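PDB 4REM: UDP-glucose:anthocyanidin 3-O-glucosyltransferase from Clitoria ternatea, which belongs to the UDP-glycosyltransferase family and adopts the two-domain GT-B fold, with a parallel Rossmann-like sheet in each half. Local coordinates for residues D114-S119 with R194-L199; G356-C361 with K410-A415; S16-L21 with A47-K52; T273-P278 with P363-Q368. All coordinates share one frame; numbering follows the deposited sequence.

From the N terminus, contact 3 closes first, joining the start of helix 18-31 to helix 43-50 beside the first parallel sheet. Contact 1 follows without overlap: it closes the stretch from the loop after strand 110-114 to the end of helix 191-196, still in the N-terminal half. The other two cross, because 356-361 lies between the ends of contact 4, whose 363-368 segment in turn lies within the span of contact 2. Both lie in the half built on the second parallel sheet. Contacts 1, 3 and 4 all touch DLM, and Asp114 OD1 of contact 1 is hydrogen-bonded to His17 ND1 of contact 3; contact 2 lies far from contacts 1 and 3, on the opposite side of the chain's centre.

Contact 1. Residues D114-S119 with R194-L199. With DLM (3,5,7-trihydroxy-2-(3,4,5-trihydroxyphenyl)chromenium), chain B.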
# COMPACT_ATOMS: atom_id res chain seq x y z
N ASP A 114 -8.30 7.52 6.76
CA ASP A 114 -7.30 6.47 6.80
C ASP A 114 -7.28 5.93 8.22
O ASP A 114 -7.35 6.70 9.18
CB ASP A 114 -5.93 7.04 6.43
CG ASP A 114 -4.86 5.96 6.30
OD1 ASP A 114 -4.42 5.71 5.16
OD2 ASP A 114 -4.47 5.39 7.33
N ALA A 115 -7.21 4.61 8.36
CA ALA A 115 -7.31 3.97 9.67
C ALA A 115 -6.25 4.45 10.66
O ALA A 115 -6.44 4.34 11.87
CB ALA A 115 -7.26 2.46 9.52
N PHE A 116 -5.15 4.99 10.14
CA PHE A 116 -4.05 5.46 10.98
C PHE A 116 -4.39 6.77 11.70
O PHE A 116 -3.87 7.05 12.77
CB PHE A 116 -2.77 5.62 10.16
CG PHE A 116 -2.14 4.32 9.73
CD1 PHE A 116 -2.67 3.10 10.14
CD2 PHE A 116 -1.02 4.32 8.92
CE1 PHE A 116 -2.09 1.91 9.73
CE2 PHE A 116 -0.43 3.13 8.51
CZ PHE A 116 -0.97 1.92 8.92
N VAL A 117 -5.27 7.57 11.09
CA VAL A 117 -5.71 8.81 11.71
C VAL A 117 -6.80 8.52 12.74
O VAL A 117 -7.97 8.84 12.55
CB VAL A 117 -6.23 9.81 10.65
CG1 VAL A 117 -6.39 11.20 11.24
CG2 VAL A 117 -5.27 9.86 9.47
N THR A 118 -6.39 7.90 13.85
CA THR A 118 -7.32 7.45 14.88
C THR A 118 -8.02 8.60 15.60
O THR A 118 -9.06 8.40 16.22
CB THR A 118 -6.64 6.53 15.90
OG1 THR A 118 -5.46 7.17 16.42
CG2 THR A 118 -6.24 5.22 15.25
N SER A 119 -7.43 9.79 15.53
CA SER A 119 -8.02 10.96 16.16
C SER A 119 -9.32 11.38 15.48
O SER A 119 -10.18 12.00 16.10
CB SER A 119 -7.04 12.13 16.17
OG SER A 119 -5.91 11.86 16.97
N ARG A 194 2.10 3.15 18.71
CA ARG A 194 1.03 3.14 19.70
C ARG A 194 -0.33 3.34 19.02
O ARG A 194 -1.35 2.82 19.49
CB ARG A 194 1.25 4.22 20.76
CG ARG A 194 2.43 3.96 21.68
CD ARG A 194 2.56 5.05 22.74
NE ARG A 194 3.65 4.77 23.68
CZ ARG A 194 4.85 5.34 23.63
NH1 ARG A 194 5.12 6.25 22.70
NH2 ARG A 194 5.78 5.02 24.52
N THR A 195 -0.33 4.10 17.93
CA THR A 195 -1.54 4.34 17.16
C THR A 195 -1.97 3.07 16.42
O THR A 195 -3.14 2.71 16.41
CB THR A 195 -1.35 5.49 16.15
OG1 THR A 195 -1.09 6.71 16.85
CG2 THR A 195 -2.58 5.65 15.29
N LEU A 196 -1.00 2.39 15.81
CA LEU A 196 -1.26 1.15 15.09
C LEU A 196 -1.72 0.05 16.04
O LEU A 196 -2.57 -0.77 15.70
CB LEU A 196 -0.01 0.70 14.32
CG LEU A 196 0.07 1.10 12.84
CD1 LEU A 196 -0.15 2.59 12.66
CD2 LEU A 196 1.41 0.69 12.26
N ASN A 197 -1.16 0.03 17.25
CA ASN A 197 -1.53 -0.96 18.24
C ASN A 197 -2.87 -0.64 18.92
O ASN A 197 -3.29 -1.35 19.83
CB ASN A 197 -0.42 -1.12 19.29
CG ASN A 197 0.87 -1.66 18.69
OD1 ASN A 197 0.85 -2.34 17.67
ND2 ASN A 197 1.99 -1.36 19.33
N SER A 198 -3.52 0.43 18.48
CA SER A 198 -4.83 0.80 18.99
C SER A 198 -5.93 0.39 18.01
O SER A 198 -7.12 0.52 18.31
CB SER A 198 -4.91 2.30 19.25
OG SER A 198 -4.69 3.04 18.06
N LEU A 199 -5.53 -0.13 16.85
CA LEU A 199 -6.45 -0.48 15.78
C LEU A 199 -7.50 -1.51 16.17
O LEU A 199 -8.65 -1.44 15.73
CB LEU A 199 -5.68 -0.96 14.55
CG LEU A 199 -4.90 0.10 13.77
CD1 LEU A 199 -4.12 -0.53 12.64
CD2 LEU A 199 -5.82 1.19 13.25
O12 DLM B . 4.27 1.71 8.31
C11 DLM B . 3.88 2.46 7.23
C14 DLM B . 4.70 3.67 6.94
C15 DLM B . 4.32 4.64 6.00
C1 DLM B . 2.14 -1.77 9.42
C2 DLM B . 1.67 -1.08 8.31
O21 DLM B . 4.72 6.68 4.82
O22 DLM B . 7.89 5.00 8.20
C3 DLM B . 2.39 0.16 7.88
C18 DLM B . 6.74 4.89 7.48
C19 DLM B . 5.89 3.81 7.66
C17 DLM B . 6.38 5.94 6.49
O24 DLM B . 7.18 7.02 6.28
C16 DLM B . 5.11 5.76 5.74
C10 DLM B . 2.68 2.04 6.43
O27 DLM B . 2.25 2.75 5.34
C9 DLM B . 1.98 0.90 6.79
C4 DLM B . 3.57 0.59 8.67
C5 DLM B . 3.96 -0.18 9.76
C6 DLM B . 3.26 -1.33 10.13
O29 DLM B . 3.68 -2.04 11.21
O30 DLM B . 0.58 -1.52 7.63
O HOH W 1 -5.34 5.65 18.75
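Leu196 lays its CD1 methyl over one face of the Phe116 ring, a CH-pi contact with CD1 3.7 Å from the Phe116 ring centroid and 16° off the ring normal. The remaining apolar pairs are wider: Leu199 CD1 comes to the edge of the same ring at 4.3 Å from Phe116 CE1, and Leu199 CD2 is 4.2 Å from Ala115 CB. DLM extends this group. Leu196 CD2 lies 3.5 Å from DLM C6, while Phe116 meets the ligand with its edge, CE2 being 3.7 Å from DLM C9.

Direct hydrogen bonds between the segments are absent. Thr195 OG1 stands anti to its own carbonyl carbon (chi1 -64°) and bonds Leu191 O in its own helix, which turns the methyl CG2 toward Phe116 O and Thr118 OG1. A water links Thr118 OG1 with Ser198 OG, but the latter clashes with Thr195 O, leaving this bridge doubtful.

The firmer polar bonds lie within the 114-119 loop and beside it. Asp114 OD2 accepts from Phe116 N (2.9 Å) through its anti lone pair, an Asx turn, and OD1 is hydrogen-bonded to His17 ND1. Apolar contacts therefore join the segments, while one carboxylate bonds both the Phe116 backbone and the ligand-bound histidine, and so probably orients them.

Contact 2. Residues G356-C361 with K410-A415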
# COMPACT_ATOMS: atom_id res chain seq x y z
N GLY A 356 -0.45 -10.29 -13.33
CA GLY A 356 0.08 -11.63 -13.46
C GLY A 356 1.60 -11.70 -13.48
O GLY A 356 2.19 -12.49 -14.22
N VAL A 357 2.23 -10.89 -12.64
CA VAL A 357 3.69 -10.86 -12.56
C VAL A 357 4.17 -11.47 -11.25
O VAL A 357 3.83 -10.97 -10.18
CB VAL A 357 4.23 -9.43 -12.70
CG1 VAL A 357 5.75 -9.44 -12.65
CG2 VAL A 357 3.75 -8.80 -13.99
N PRO A 358 4.97 -12.54 -11.34
CA PRO A 358 5.50 -13.22 -10.15
C PRO A 358 6.50 -12.33 -9.42
O PRO A 358 7.07 -11.43 -10.05
CB PRO A 358 6.22 -14.44 -10.73
CG PRO A 358 5.71 -14.58 -12.13
CD PRO A 358 5.40 -13.20 -12.58
N MET A 359 6.73 -12.57 -8.14
CA MET A 359 7.55 -11.66 -7.34
C MET A 359 8.70 -12.32 -6.59
O MET A 359 8.55 -13.39 -6.00
CB MET A 359 6.67 -10.88 -6.36
CG MET A 359 5.83 -9.79 -7.00
SD MET A 359 4.58 -9.11 -5.89
CE MET A 359 3.35 -10.41 -5.95
N ILE A 360 9.85 -11.65 -6.61
CA ILE A 360 10.93 -11.96 -5.69
C ILE A 360 10.83 -10.94 -4.56
O ILE A 360 10.85 -9.73 -4.80
CB ILE A 360 12.31 -11.87 -6.37
CG1 ILE A 360 12.45 -12.98 -7.40
CG2 ILE A 360 13.42 -11.98 -5.34
CD1 ILE A 360 13.68 -12.85 -8.28
N CYS A 361 10.72 -11.44 -3.33
CA CYS A 361 10.34 -10.59 -2.22
C CYS A 361 11.45 -10.34 -1.20
O CYS A 361 12.05 -11.28 -0.68
CB CYS A 361 9.11 -11.18 -1.51
SG CYS A 361 7.68 -11.38 -2.59
N LYS A 410 5.09 -23.65 -11.56
CA LYS A 410 3.93 -23.62 -10.68
C LYS A 410 3.63 -22.18 -10.24
O LYS A 410 2.48 -21.79 -10.10
CB LYS A 410 4.15 -24.53 -9.48
CG LYS A 410 2.92 -24.75 -8.60
CD LYS A 410 3.04 -23.99 -7.28
CE LYS A 410 4.30 -24.37 -6.51
NZ LYS A 410 4.61 -23.42 -5.41
N ILE A 411 4.70 -21.41 -10.03
CA ILE A 411 4.58 -20.02 -9.61
C ILE A 411 4.11 -19.11 -10.75
O ILE A 411 3.24 -18.25 -10.56
CB ILE A 411 5.90 -19.51 -9.00
CG1 ILE A 411 6.09 -20.08 -7.60
CG2 ILE A 411 5.95 -17.99 -8.97
CD1 ILE A 411 7.42 -19.76 -6.96
N ARG A 412 4.67 -19.31 -11.94
CA ARG A 412 4.26 -18.55 -13.11
C ARG A 412 2.81 -18.86 -13.48
O ARG A 412 2.07 -17.98 -13.90
CB ARG A 412 5.18 -18.83 -14.30
CG ARG A 412 6.62 -18.38 -14.09
CD ARG A 412 7.45 -18.54 -15.35
NE ARG A 412 7.69 -19.94 -15.70
CZ ARG A 412 8.70 -20.67 -15.25
NH1 ARG A 412 9.59 -20.14 -14.42
NH2 ARG A 412 8.84 -21.93 -15.63
N ASP A 413 2.42 -20.12 -13.31
CA ASP A 413 1.04 -20.53 -13.55
C ASP A 413 0.08 -19.90 -12.54
O ASP A 413 -1.00 -19.44 -12.90
CB ASP A 413 0.90 -22.06 -13.51
CG ASP A 413 1.47 -22.73 -14.75
OD1 ASP A 413 1.62 -22.05 -15.79
OD2 ASP A 413 1.75 -23.94 -14.69
N ASN A 414 0.48 -19.87 -11.27
CA ASN A 414 -0.34 -19.28 -10.22
C ASN A 414 -0.52 -17.78 -10.39
O ASN A 414 -1.55 -17.22 -10.02
CB ASN A 414 0.23 -19.60 -8.84
CG ASN A 414 0.08 -21.06 -8.46
OD1 ASN A 414 -0.77 -21.77 -9.00
ND2 ASN A 414 0.90 -21.52 -7.52
N ALA A 415 0.49 -17.12 -10.96
CA ALA A 415 0.42 -15.69 -11.22
C ALA A 415 -0.64 -15.38 -12.29
O ALA A 415 -1.35 -14.38 -12.20
CB ALA A 415 1.78 -15.15 -11.64
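Ala415 and Gly356 approach most closely here, their CA atoms being 4.6 Å apart. Gly356 CA makes a CA-H...O contact with Ala415 O at 3.3 Å, and the Ala415 methyl turns to the glycine carbonyl, with CB 3.7 Å from Gly356 O. Positive phi (65°) and two bonds back into the last turn mark Gly356 as the residue that ends the preceding helix in a Schellman motif, so the helix 409-425 backbone abuts a helix C-terminus. Next to it the Pro358 ring fits against two apolar groups: its CG is 4.0 Å from Ala415 CB, and its CB is 4.0 Å from Ile411 CG2. The Ile411 branch that touches is the one anti to the backbone N, while CG1 takes the place beside that N (chi1 -75°).

Toward the partly exposed side the fit is looser. Arg412 offers only the base of its chain, its CG lying 4.4 Å from Pro358 CG, and the rest leads away until the guanidinium bonds Ile402 O and Gln405 O.

Pro358 also touches Ile402 of helix 392-403, so the proline sits between two helices. It immediately precedes strand 359-361, which runs between strands 337-342 and 382-384 of the second parallel sheet; helix 346-353 adds contacts to Met359.

Contact 3. Residues S16-L21 with A47-K52; sequences SHLPPL and AFLFTK. With DLM (3,5,7-trihydroxy-2-(3,4,5-trihydroxyphenyl)chromenium), chain B.
Leu18 and Leu49 form the inner half of this contact and Phe48 with Pro19 the outer half. The two leucines cross obliquely, with Leu49 CD1 passing 3.7 Å from Leu18 CB and 3.5 Å from Leu18 O, so one Leu49 methyl meets both the base of the Leu18 side chain and the Leu18 carbonyl. The other methyl of Leu49 turns to the proline, CD2 lying 4.3 Å from Pro19 CG.

Phe48 stands at about a right angle to Pro19. Its CG is anti to the backbone N (chi1 -180°), which extends the ring toward the neighbouring helix and brings Pro19 CD to the ring edge, 4.1 Å from Phe48 CE2. Leu18 reaches the same ring from a slanted position, CD1 being 3.8 Å from Phe48 CD2. No hydrogen bond crosses between the segments, so the join rests on these apolar contacts, buried at the leucines and more exposed at Phe48.

His17 faces another way. Its NE2 is hydrogen-bonded to DLM O27 at 2.5 Å, either partner being a possible donor, and the ligand oxygen lies at the ring edge near its plane; with ND1 bonded as well, the ring is probably restrained in rotation.

Helix 18-31 links adjacent parallel strands 6-10 and 36-42, the right-handed beta-alpha-beta crossover of a Rossmann-like sheet. The 3-10 segment leading into this helix carries the ligand-contacting His17, while Leu18 and Pro19 at the helix start pack on helix 43-50.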
# COMPACT_ATOMS: atom_id res chain seq x y z
N SER A 16 2.42 6.96 -0.19
CA SER A 16 1.59 5.91 -0.77
C SER A 16 0.19 5.80 -0.18
O SER A 16 -0.64 5.04 -0.69
CB SER A 16 2.31 4.56 -0.67
OG SER A 16 2.57 4.22 0.68
N HIS A 17 -0.09 6.54 0.88
CA HIS A 17 -1.41 6.53 1.49
C HIS A 17 -2.35 7.52 0.79
O HIS A 17 -3.57 7.41 0.90
CB HIS A 17 -1.32 6.88 2.98
CG HIS A 17 -0.85 5.76 3.85
ND1 HIS A 17 -1.70 5.01 4.63
CD2 HIS A 17 0.40 5.27 4.07
CE1 HIS A 17 -1.00 4.10 5.29
NE2 HIS A 17 0.27 4.24 4.97
N LEU A 18 -1.77 8.47 0.08
CA LEU A 18 -2.54 9.56 -0.52
C LEU A 18 -3.30 9.21 -1.82
O LEU A 18 -4.50 9.47 -1.92
CB LEU A 18 -1.66 10.81 -0.69
CG LEU A 18 -1.24 11.50 0.61
CD1 LEU A 18 0.06 12.27 0.43
CD2 LEU A 18 -2.34 12.43 1.09
N PRO A 19 -2.62 8.61 -2.82
CA PRO A 19 -3.37 8.26 -4.04
C PRO A 19 -4.55 7.28 -3.87
O PRO A 19 -5.58 7.52 -4.50
CB PRO A 19 -2.29 7.65 -4.95
CG PRO A 19 -1.02 8.27 -4.49
CD PRO A 19 -1.17 8.39 -3.00
N PRO A 20 -4.42 6.21 -3.05
CA PRO A 20 -5.55 5.27 -3.01
C PRO A 20 -6.81 5.88 -2.39
O PRO A 20 -7.92 5.46 -2.73
CB PRO A 20 -5.04 4.14 -2.11
CG PRO A 20 -3.55 4.27 -2.12
CD PRO A 20 -3.30 5.73 -2.22
N LEU A 21 -6.65 6.85 -1.49
CA LEU A 21 -7.81 7.49 -0.87
C LEU A 21 -8.43 8.53 -1.80
O LEU A 21 -9.65 8.71 -1.82
CB LEU A 21 -7.44 8.12 0.47
CG LEU A 21 -8.61 8.67 1.28
CD1 LEU A 21 -9.72 7.64 1.35
CD2 LEU A 21 -8.17 9.05 2.67
N ALA A 47 -0.03 19.38 -1.90
CA ALA A 47 0.85 19.68 -3.03
C ALA A 47 1.17 18.40 -3.80
O ALA A 47 1.25 18.41 -5.03
CB ALA A 47 2.12 20.35 -2.54
N PHE A 48 1.34 17.31 -3.07
CA PHE A 48 1.66 16.02 -3.68
C PHE A 48 0.54 15.52 -4.59
O PHE A 48 0.80 14.99 -5.67
CB PHE A 48 1.94 14.98 -2.58
CG PHE A 48 2.29 13.62 -3.11
CD1 PHE A 48 3.56 13.35 -3.57
CD2 PHE A 48 1.34 12.61 -3.13
CE1 PHE A 48 3.89 12.10 -4.05
CE2 PHE A 48 1.66 11.36 -3.62
CZ PHE A 48 2.94 11.10 -4.08
N LEU A 49 -0.71 15.68 -4.15
CA LEU A 49 -1.85 15.15 -4.89
C LEU A 49 -2.45 16.10 -5.92
O LEU A 49 -2.79 15.68 -7.03
CB LEU A 49 -2.96 14.70 -3.92
CG LEU A 49 -2.82 13.32 -3.27
CD1 LEU A 49 -4.10 12.94 -2.54
CD2 LEU A 49 -2.46 12.27 -4.30
N PHE A 50 -2.56 17.38 -5.58
CA PHE A 50 -3.38 18.31 -6.35
C PHE A 50 -2.65 19.43 -7.10
O PHE A 50 -3.30 20.35 -7.60
CB PHE A 50 -4.43 18.95 -5.44
CG PHE A 50 -5.21 17.97 -4.61
CD1 PHE A 50 -6.22 17.21 -5.16
CD2 PHE A 50 -4.93 17.81 -3.25
CE1 PHE A 50 -6.94 16.31 -4.40
CE2 PHE A 50 -5.64 16.91 -2.48
CZ PHE A 50 -6.65 16.16 -3.05
N THR A 51 -1.32 19.36 -7.20
CA THR A 51 -0.55 20.45 -7.80
C THR A 51 -0.96 20.75 -9.25
O THR A 51 -1.46 21.84 -9.54
CB THR A 51 0.97 20.21 -7.70
OG1 THR A 51 1.39 20.41 -6.34
CG2 THR A 51 1.73 21.19 -8.59
N LYS A 52 -0.74 19.80 -10.15
CA LYS A 52 -1.21 19.95 -11.52
C LYS A 52 -2.14 18.80 -11.87
O LYS A 52 -1.74 17.84 -12.54
CB LYS A 52 -0.05 20.09 -12.50
CG LYS A 52 0.51 21.51 -12.58
CD LYS A 52 1.98 21.51 -12.99
CE LYS A 52 2.17 21.96 -14.43
NZ LYS A 52 2.02 23.44 -14.57
O12 DLM B . 4.27 1.71 8.31
C11 DLM B . 3.88 2.46 7.23
C14 DLM B . 4.70 3.67 6.94
C15 DLM B . 4.32 4.64 6.00
C1 DLM B . 2.14 -1.77 9.42
C2 DLM B . 1.67 -1.08 8.31
O21 DLM B . 4.72 6.68 4.82
O22 DLM B . 7.89 5.00 8.20
C3 DLM B . 2.39 0.16 7.88
C18 DLM B . 6.74 4.89 7.48
C19 DLM B . 5.89 3.81 7.66
C17 DLM B . 6.38 5.94 6.49
O24 DLM B . 7.18 7.02 6.28
C16 DLM B . 5.11 5.76 5.74
C10 DLM B . 2.68 2.04 6.43
O27 DLM B . 2.25 2.75 5.34
C9 DLM B . 1.98 0.90 6.79
C4 DLM B . 3.57 0.59 8.67
C5 DLM B . 3.96 -0.18 9.76
C6 DLM B . 3.26 -1.33 10.13
O29 DLM B . 3.68 -2.04 11.21
O30 DLM B . 0.58 -1.52 7.63

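Contact 4. Residues T273-P278 with P363-Q368. With DLM (3,5,7-trihydroxy-2-(3,4,5-trihydroxyphenyl)chromenium), chain B.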
# COMPACT_ATOMS: atom_id res chain seq x y z
N THR A 273 10.12 4.06 -2.18
CA THR A 273 10.66 5.40 -1.97
C THR A 273 10.92 5.72 -0.49
O THR A 273 11.65 6.65 -0.17
CB THR A 273 9.73 6.46 -2.56
OG1 THR A 273 8.43 6.35 -1.96
CG2 THR A 273 9.61 6.28 -4.06
N VAL A 274 10.30 4.94 0.39
CA VAL A 274 10.50 5.08 1.83
C VAL A 274 11.71 4.27 2.27
O VAL A 274 12.43 4.64 3.19
CB VAL A 274 9.25 4.60 2.62
CG1 VAL A 274 9.47 4.72 4.12
CG2 VAL A 274 8.02 5.37 2.19
N VAL A 275 11.92 3.16 1.57
CA VAL A 275 12.94 2.18 1.94
C VAL A 275 14.37 2.64 1.67
O VAL A 275 14.72 3.00 0.55
CB VAL A 275 12.70 0.84 1.22
CG1 VAL A 275 13.88 -0.10 1.41
CG2 VAL A 275 11.40 0.20 1.71
N SER A 276 15.19 2.62 2.72
CA SER A 276 16.62 2.87 2.59
C SER A 276 17.39 1.57 2.79
O SER A 276 17.71 1.20 3.92
CB SER A 276 17.08 3.92 3.61
OG SER A 276 18.44 4.26 3.41
N PRO A 277 17.69 0.86 1.69
CA PRO A 277 18.36 -0.44 1.78
C PRO A 277 19.85 -0.29 2.05
O PRO A 277 20.45 0.69 1.60
CB PRO A 277 18.14 -1.03 0.39
CG PRO A 277 18.08 0.16 -0.51
CD PRO A 277 17.44 1.26 0.30
N PRO A 278 20.44 -1.24 2.79
CA PRO A 278 21.88 -1.20 3.05
C PRO A 278 22.67 -1.24 1.75
O PRO A 278 22.31 -2.00 0.86
CB PRO A 278 22.12 -2.49 3.85
CG PRO A 278 20.81 -2.78 4.49
CD PRO A 278 19.77 -2.34 3.51
N PRO A 363 11.13 -7.97 1.95
CA PRO A 363 10.42 -7.02 2.82
C PRO A 363 11.38 -6.33 3.79
O PRO A 363 12.31 -6.97 4.28
CB PRO A 363 9.46 -7.92 3.59
CG PRO A 363 10.14 -9.24 3.64
CD PRO A 363 10.88 -9.37 2.34
N PHE A 364 11.16 -5.05 4.06
CA PHE A 364 12.04 -4.31 4.95
C PHE A 364 11.42 -3.99 6.31
O PHE A 364 12.06 -4.15 7.34
CB PHE A 364 12.54 -3.03 4.27
CG PHE A 364 13.57 -3.28 3.20
CD1 PHE A 364 14.92 -3.32 3.51
CD2 PHE A 364 13.18 -3.46 1.88
CE1 PHE A 364 15.87 -3.55 2.52
CE2 PHE A 364 14.12 -3.68 0.89
CZ PHE A 364 15.47 -3.73 1.21
N PHE A 365 10.16 -3.55 6.30
CA PHE A 365 9.50 -3.15 7.54
C PHE A 365 7.98 -3.26 7.44
O PHE A 365 7.44 -3.67 6.41
CB PHE A 365 9.88 -1.72 7.92
CG PHE A 365 9.38 -0.68 6.95
CD1 PHE A 365 8.22 0.02 7.22
CD2 PHE A 365 10.07 -0.42 5.78
CE1 PHE A 365 7.75 0.98 6.33
CE2 PHE A 365 9.61 0.54 4.89
CZ PHE A 365 8.45 1.24 5.17
N GLY A 366 7.30 -2.87 8.51
CA GLY A 366 5.85 -2.82 8.54
C GLY A 366 5.17 -4.13 8.23
O GLY A 366 5.49 -5.17 8.82
N ASP A 367 4.23 -4.09 7.29
CA ASP A 367 3.46 -5.27 6.92
C ASP A 367 3.95 -5.86 5.60
O ASP A 367 3.21 -6.58 4.92
CB ASP A 367 1.97 -4.93 6.84
CG ASP A 367 1.68 -3.82 5.85
OD1 ASP A 367 2.62 -3.15 5.39
OD2 ASP A 367 0.49 -3.60 5.54
N GLN A 368 5.19 -5.56 5.23
CA GLN A 368 5.79 -6.10 4.02
C GLN A 368 6.14 -7.57 4.21
O GLN A 368 6.18 -8.34 3.25
CB GLN A 368 7.03 -5.30 3.64
CG GLN A 368 6.75 -3.85 3.23
CD GLN A 368 8.00 -2.99 3.20
OE1 GLN A 368 9.09 -3.45 3.51
NE2 GLN A 368 7.83 -1.73 2.82
O12 DLM B . 4.27 1.71 8.31
C11 DLM B . 3.88 2.46 7.23
C14 DLM B . 4.70 3.67 6.94
C15 DLM B . 4.32 4.64 6.00
C1 DLM B . 2.14 -1.77 9.42
C2 DLM B . 1.67 -1.08 8.31
O21 DLM B . 4.72 6.68 4.82
O22 DLM B . 7.89 5.00 8.20
C3 DLM B . 2.39 0.16 7.88
C18 DLM B . 6.74 4.89 7.48
C19 DLM B . 5.89 3.81 7.66
C17 DLM B . 6.38 5.94 6.49
O24 DLM B . 7.18 7.02 6.28
C16 DLM B . 5.11 5.76 5.74
C10 DLM B . 2.68 2.04 6.43
O27 DLM B . 2.25 2.75 5.34
C9 DLM B . 1.98 0.90 6.79
C4 DLM B . 3.57 0.59 8.67
C5 DLM B . 3.96 -0.18 9.76
C6 DLM B . 3.26 -1.33 10.13
O29 DLM B . 3.68 -2.04 11.21
O30 DLM B . 0.58 -1.52 7.63
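Val275 and Phe364 bring together two loops that follow parallel strands of the second Rossmann-like sheet, 266-270 and 359-361, and that lead into helices 279-292 and 368-378. Val275 CG1 sits over one face of the Phe364 ring, 3.5 Å from the ring centroid and 15° off its normal, a CH-pi contact. Two prolines also touch this ring: Pro278 CD at its edge, 4.2 Å from Phe364 CE1, and Pro277 CB on a slant, 3.9 Å from Phe364 CZ.

The valine divides its branches between the aromatics. With CG1 anti to the backbone N (chi1 170°), CG2 is turned to the edge of the second ring, 3.7 Å from Phe365 CE2. Val274 CG1 adds an oblique contact, 3.8 Å from Phe365 CZ. Farther round, Phe365 CE1 lies 3.6 Å from DLM C19, so this side chain lies between the valine loop and the ligand.

Gln368 holds the aromatic loop in shape. Its OE1 accepts from Phe364 N at 2.7 Å, nearly in line with the amide C=O, and from Phe365 N at 3.0 Å, a donor 55° out of the carbonyl plane. A type II' turn from Phe365 to Gln368 has Gly366 at its positive-phi corner, close against DLM. Asp367, whose OD2 also accepts from Val138 N, takes a weak hydrogen bond from DLM O30.

The Asp367-Gln368 pair closes the PSPG signature of plant glycosyltransferases, and its place beside a ligand between two Rossmann-like halves is characteristic of the GT-B interdomain cleft.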